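Local coordinates for protein telomerase reverse transcriptase (PDB 6ZD1) that probably extends telomeres by reverse-transcribing a template within the telomerase RNA, adding simple sequence repeats to chromosome ends, at residues D314-F319 with L563-D568; M335-M340 with M551-L556. All coordinates share one frame; numbering follows the deposited sequence.

In the fold
Following the chain from the N terminus, helix 309-326 is the first element to take part, supplying 314-319, and the chain runs on into strand 334-339, which holds 335-340. Some 210 residues later it returns at 551-556, on strand 550-553, closing the loop of contact 2; strands 550-553, 556-559 and 565-567 then form a small antiparallel sheet. Its last strand, with Leu563 in the loop leading into it, reaches helix 309-326 and closes the wider loop of contact 1, so that contact 2 is enclosed by contact 1 without crossing it. Their centres lie about 12 Å apart. Together the contacts fasten the three-stranded sheet to both the helix and the four-stranded sheet of the reverse transcriptase palm.

Contact 1. Residues D314-F319 with L563-D568; sequences DRILTF and LDVKKD
Ile316, Leu317 and Phe319 of helix 309-326 pack against Leu563 and Val565 in a mainly apolar contact of a helix with a strand and the loop leading into it, where the last strand of the three-stranded sheet meets the helix. Val565 is central. With CG1 anti to the backbone N (chi1 -180°), the other branch, CG2, is the one that meets the helix, 3.8 Å from CG2 of Ile316, the two side chains crossing at about a right angle. The same methyl meets CD2 of Leu317 at 4.1 Å, so one branch of the valine touches two consecutive helix residues. The CD2 methyl of Leu317 also comes within 4.0 Å of the carbonyl O of Leu563. Farther along the helix, Leu563 divides its branches: CD1 approaches the ring of Phe319 obliquely, 3.9 Å from CD2, while the other methyl, CD2, faces CG2 of Ile316. No hydrogen bond joins the two segments, and the contact rests on apolar side chains. The helix is also in contact with the four-stranded sheet, through Ile316 on Leu498 and Phe319 on Leu496. Ile316 further touches Ile558 of strand 556-559, the neighbour of strand 565-567, which places this part of the helix against both sheets.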
loop_
_atom_site.group_PDB
_atom_site.type_symbol
_atom_site.label_atom_id
_atom_site.label_comp_id
_atom_site.label_asym_id
_atom_site.label_seq_id
_atom_site.Cartn_x
_atom_site.Cartn_y
_atom_site.Cartn_z
ATOM N N ASP A 314 14.704 9.265 -15.659
ATOM C CA ASP A 314 15.341 8.814 -16.889
ATOM C C ASP A 314 14.976 9.705 -18.067
ATOM O O ASP A 314 15.818 9.973 -18.932
ATOM C CB ASP A 314 14.960 7.362 -17.172
ATOM C CG ASP A 314 15.853 6.378 -16.445
ATOM O OD1 ASP A 314 16.891 5.982 -17.017
ATOM O OD2 ASP A 314 15.528 6.019 -15.294
ATOM N N ARG A 315 13.723 10.161 -18.133
ATOM C CA ARG A 315 13.342 11.043 -19.232
ATOM C C ARG A 315 14.057 12.388 -19.138
ATOM O O ARG A 315 14.348 13.005 -20.169
ATOM C CB ARG A 315 11.822 11.228 -19.252
ATOM C CG ARG A 315 11.042 9.952 -19.564
ATOM C CD ARG A 315 10.821 9.737 -21.058
ATOM N NE ARG A 315 9.583 10.359 -21.525
ATOM C CZ ARG A 315 9.531 11.446 -22.287
ATOM N NH1 ARG A 315 10.653 12.035 -22.682
ATOM N NH2 ARG A 315 8.359 11.942 -22.659
ATOM N N ILE A 316 14.370 12.841 -17.921
ATOM C CA ILE A 316 15.153 14.061 -17.746
ATOM C C ILE A 316 16.624 13.815 -18.067
ATOM O O ILE A 316 17.276 14.637 -18.722
ATOM C CB ILE A 316 14.963 14.612 -16.321
ATOM C CG1 ILE A 316 13.510 15.025 -16.108
ATOM C CG2 ILE A 316 15.879 15.799 -16.070
ATOM C CD1 ILE A 316 13.189 15.380 -14.678
ATOM N N LEU A 317 17.172 12.689 -17.602
ATOM C CA LEU A 317 18.559 12.351 -17.910
ATOM C C LEU A 317 18.763 12.147 -19.406
ATOM O O LEU A 317 19.804 12.529 -19.953
ATOM C CB LEU A 317 18.980 11.104 -17.137
ATOM C CG LEU A 317 19.095 11.270 -15.622
ATOM C CD1 LEU A 317 19.608 9.988 -14.992
ATOM C CD2 LEU A 317 20.001 12.440 -15.273
ATOM N N THR A 318 17.796 11.521 -20.078
ATOM C CA THR A 318 17.858 11.431 -21.533
ATOM C C THR A 318 17.705 12.808 -22.170
ATOM O O THR A 318 18.391 13.126 -23.149
ATOM C CB THR A 318 16.786 10.465 -22.042
ATOM O OG1 THR A 318 17.005 9.170 -21.466
ATOM C CG2 THR A 318 16.833 10.347 -23.560
ATOM N N PHE A 319 16.825 13.644 -21.610
ATOM C CA PHE A 319 16.701 15.020 -22.083
ATOM C C PHE A 319 18.016 15.771 -21.919
ATOM O O PHE A 319 18.454 16.483 -22.830
ATOM C CB PHE A 319 15.569 15.718 -21.324
ATOM C CG PHE A 319 15.254 17.106 -21.816
ATOM C CD1 PHE A 319 14.642 17.302 -23.046
ATOM C CD2 PHE A 319 15.532 18.213 -21.025
ATOM C CE1 PHE A 319 14.340 18.579 -23.491
ATOM C CE2 PHE A 319 15.233 19.491 -21.462
ATOM C CZ PHE A 319 14.635 19.675 -22.697
ATOM N N LEU A 563 20.941 19.847 -14.713
ATOM C CA LEU A 563 20.003 18.732 -14.875
ATOM C C LEU A 563 20.486 17.491 -14.124
ATOM O O LEU A 563 20.357 16.360 -14.597
ATOM C CB LEU A 563 19.731 18.423 -16.350
ATOM C CG LEU A 563 18.757 19.375 -17.058
ATOM C CD1 LEU A 563 18.332 18.818 -18.409
ATOM C CD2 LEU A 563 17.539 19.663 -16.194
ATOM N N ASP A 564 21.071 17.711 -12.950
ATOM C CA ASP A 564 21.374 16.626 -12.029
ATOM C C ASP A 564 20.090 16.185 -11.330
ATOM O O ASP A 564 19.324 17.021 -10.846
ATOM C CB ASP A 564 22.409 17.081 -11.003
ATOM C CG ASP A 564 22.832 15.969 -10.066
ATOM O OD1 ASP A 564 23.741 15.193 -10.433
ATOM O OD2 ASP A 564 22.255 15.869 -8.963
ATOM N N VAL A 565 19.852 14.877 -11.288
ATOM C CA VAL A 565 18.651 14.301 -10.685
ATOM C C VAL A 565 19.100 13.321 -9.606
ATOM O O VAL A 565 19.649 12.258 -9.917
ATOM C CB VAL A 565 17.769 13.599 -11.725
ATOM C CG1 VAL A 565 16.525 13.020 -11.065
ATOM C CG2 VAL A 565 17.389 14.553 -12.848
ATOM N N LYS A 566 18.858 13.667 -8.342
ATOM C CA LYS A 566 19.242 12.835 -7.207
ATOM C C LYS A 566 18.014 12.514 -6.363
ATOM O O LYS A 566 17.178 13.387 -6.109
ATOM C CB LYS A 566 20.309 13.535 -6.350
ATOM C CG LYS A 566 21.156 12.599 -5.489
ATOM C CD LYS A 566 20.657 12.532 -4.049
ATOM C CE LYS A 566 21.476 11.549 -3.212
ATOM N NZ LYS A 566 21.370 10.148 -3.721
ATOM N N LYS A 567 17.923 11.266 -5.909
ATOM C CA LYS A 567 16.760 10.813 -5.157
ATOM C C LYS A 567 16.908 11.166 -3.683
ATOM O O LYS A 567 17.999 11.068 -3.113
ATOM C CB LYS A 567 16.568 9.302 -5.310
ATOM C CG LYS A 567 15.843 8.859 -6.580
ATOM C CD LYS A 567 16.663 9.122 -7.839
ATOM C CE LYS A 567 18.038 8.477 -7.763
ATOM N NZ LYS A 567 18.879 8.822 -8.943
ATOM N N ASP A 568 15.796 11.574 -3.068
ATOM C CA ASP A 568 15.821 11.964 -1.661
ATOM C C ASP A 568 16.128 10.766 -0.770
ATOM O O ASP A 568 17.084 10.787 0.015
ATOM C CB ASP A 568 14.479 12.592 -1.271
ATOM C CG ASP A 568 14.566 13.419 -0.001
ATOM O OD1 ASP A 568 13.779 14.380 0.133
ATOM O OD2 ASP A 568 15.429 13.128 0.852
#

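Contact 2. Residues M335-M340 with M551-L556; sequences MIKFDM and MTFVGL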
loop_
_atom_site.group_PDB
_atom_site.type_symbol
_atom_site.label_atom_id
_atom_site.label_comp_id
_atom_site.label_asym_id
_atom_site.label_seq_id
_atom_site.Cartn_x
_atom_site.Cartn_y
_atom_site.Cartn_z
HETATM N N MSE A 335 12.315 25.825 -15.991
HETATM C CA MSE A 335 11.441 24.743 -15.566
HETATM C C MSE A 335 10.359 25.175 -14.592
HETATM O O MSE A 335 10.543 26.087 -13.783
HETATM C CB MSE A 335 12.256 23.603 -14.962
HETATM C CG MSE A 335 13.159 24.006 -13.825
HETATM SE SE MSE A 335 14.174 22.464 -13.208
HETATM C CE MSE A 335 15.115 22.053 -14.862
ATOM N N ILE A 336 9.223 24.493 -14.696
ATOM C CA ILE A 336 8.017 24.812 -13.944
ATOM C C ILE A 336 7.396 23.503 -13.472
ATOM O O ILE A 336 7.310 22.538 -14.241
ATOM C CB ILE A 336 7.028 25.624 -14.808
ATOM C CG1 ILE A 336 5.696 25.827 -14.087
ATOM C CG2 ILE A 336 6.837 24.974 -16.174
ATOM C CD1 ILE A 336 5.693 27.029 -13.189
ATOM N N LYS A 337 7.011 23.444 -12.199
ATOM C CA LYS A 337 6.254 22.317 -11.668
ATOM C C LYS A 337 4.919 22.815 -11.134
ATOM O O LYS A 337 4.832 23.918 -10.578
ATOM C CB LYS A 337 7.025 21.569 -10.568
ATOM C CG LYS A 337 6.983 22.224 -9.200
ATOM C CD LYS A 337 7.553 21.310 -8.134
ATOM C CE LYS A 337 7.426 21.935 -6.757
ATOM N NZ LYS A 337 7.990 21.053 -5.702
ATOM N N PHE A 338 3.880 22.003 -11.314
ATOM C CA PHE A 338 2.537 22.367 -10.885
ATOM C C PHE A 338 1.729 21.092 -10.685
ATOM O O PHE A 338 1.940 20.105 -11.393
ATOM C CB PHE A 338 1.860 23.308 -11.895
ATOM C CG PHE A 338 1.779 22.763 -13.303
ATOM C CD1 PHE A 338 2.840 22.909 -14.189
ATOM C CD2 PHE A 338 0.629 22.129 -13.747
ATOM C CE1 PHE A 338 2.761 22.414 -15.486
ATOM C CE2 PHE A 338 0.543 21.635 -15.041
ATOM C CZ PHE A 338 1.613 21.781 -15.912
ATOM N N ASP A 339 0.853 21.104 -9.682
ATOM C CA ASP A 339 0.053 19.942 -9.324
ATOM C C ASP A 339 -1.433 20.284 -9.341
ATOM O O ASP A 339 -1.830 21.451 -9.412
ATOM C CB ASP A 339 0.457 19.396 -7.947
ATOM C CG ASP A 339 0.234 20.396 -6.825
ATOM O OD1 ASP A 339 0.536 21.595 -7.011
ATOM O OD2 ASP A 339 -0.242 19.978 -5.748
HETATM N N MSE A 340 -2.256 19.241 -9.259
HETATM C CA MSE A 340 -3.707 19.395 -9.289
HETATM C C MSE A 340 -4.332 19.296 -7.899
HETATM O O MSE A 340 -3.907 18.490 -7.066
HETATM C CB MSE A 340 -4.334 18.358 -10.223
HETATM C CG MSE A 340 -3.858 18.462 -11.669
HETATM SE SE MSE A 340 -4.069 20.257 -12.405
HETATM C CE MSE A 340 -3.450 19.937 -14.226
HETATM N N MSE A 551 15.257 22.374 -7.616
HETATM C CA MSE A 551 13.820 22.173 -7.478
HETATM C C MSE A 551 13.531 20.738 -7.053
HETATM O O MSE A 551 14.184 19.804 -7.516
HETATM C CB MSE A 551 13.091 22.487 -8.787
HETATM C CG MSE A 551 11.602 22.167 -8.749
HETATM SE SE MSE A 551 10.664 22.474 -10.430
HETATM C CE MSE A 551 10.852 24.413 -10.531
ATOM N N THR A 552 12.558 20.564 -6.162
ATOM C CA THR A 552 12.141 19.243 -5.712
ATOM C C THR A 552 10.883 18.836 -6.472
ATOM O O THR A 552 9.802 19.393 -6.249
ATOM C CB THR A 552 11.900 19.220 -4.205
ATOM O OG1 THR A 552 13.129 19.501 -3.523
ATOM C CG2 THR A 552 11.398 17.851 -3.772
ATOM N N PHE A 553 11.033 17.880 -7.376
ATOM C CA PHE A 553 9.901 17.202 -7.979
ATOM C C PHE A 553 9.635 15.948 -7.148
ATOM O O PHE A 553 10.226 15.763 -6.081
ATOM C CB PHE A 553 10.178 16.919 -9.452
ATOM C CG PHE A 553 8.945 16.632 -10.255
ATOM C CD1 PHE A 553 7.809 17.405 -10.101
ATOM C CD2 PHE A 553 8.926 15.594 -11.169
ATOM C CE1 PHE A 553 6.671 17.143 -10.838
ATOM C CE2 PHE A 553 7.793 15.328 -11.910
ATOM C CZ PHE A 553 6.663 16.107 -11.745
ATOM N N VAL A 554 8.733 15.079 -7.607
ATOM C CA VAL A 554 8.334 13.937 -6.791
ATOM C C VAL A 554 9.555 13.083 -6.474
ATOM O O VAL A 554 10.129 12.436 -7.359
ATOM C CB VAL A 554 7.262 13.123 -7.517
ATOM C CG1 VAL A 554 5.907 13.769 -7.335
ATOM C CG2 VAL A 554 7.593 13.028 -9.003
ATOM N N GLY A 555 9.925 13.036 -5.196
ATOM C CA GLY A 555 11.038 12.221 -4.744
ATOM C C GLY A 555 12.409 12.593 -5.285
ATOM O O GLY A 555 13.408 11.964 -4.922
ATOM N N LEU A 556 12.481 13.614 -6.138
ATOM C CA LEU A 556 13.704 13.947 -6.857
ATOM C C LEU A 556 14.158 15.364 -6.544
ATOM O O LEU A 556 13.341 16.285 -6.449
ATOM C CB LEU A 556 13.510 13.821 -8.368
ATOM C CG LEU A 556 12.966 12.501 -8.898
ATOM C CD1 LEU A 556 12.780 12.581 -10.404
ATOM C CD2 LEU A 556 13.895 11.362 -8.523
#
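The amino nitrogen NZ of Lys337 donates a short hydrogen bond to the backbone O of Thr552, at 2.5 Å. The C=O...NZ angle of 165° puts the donor nearly along the C=O axis. CG of Lys337 takes the position between the backbone N and the carbonyl carbon (chi1 80°), and beyond it the chain is fully extended, carrying NZ from strand 334-339 across to strand 550-553. Thr552 turns its own hydroxyl to another partner, OG1 bonding to Asp557 on the next strand.

The methylene stem of the lysine is lined by selenomethionine Met551, whose side chain slides past it in the opposite direction. The selenium SE of Met551 lies 3.8 Å from CB of Lys337 and almost as close to CG. A bend at the last torsion of Met551 then carries its CE toward the start of strand 334-339. There CE is 3.7 Å from the backbone O of Met335, and it also touches CG of that selenomethionine at 4.0 Å. At the root of the stem, CD1 of Phe553 meets CB of Lys337 obliquely at 4.3 Å, and one face of the same ring carries CG2 of Val554.

The strands are not paired here: their axes approach no closer than 8.8 Å and are inclined at 42°, so side chains bridge two separate sheets. Strand 334-339 is hydrogen-bonded within its own sheet between 503-508 and 539-541, whereas 550-553 turns back through a type II turn, Phe553 to Leu556, with Gly555 at its positive-phi corner. This is the layout of a reverse transcriptase palm: the first segment is consistent with motif A, and the hairpin with the motif E primer grip packed beside it.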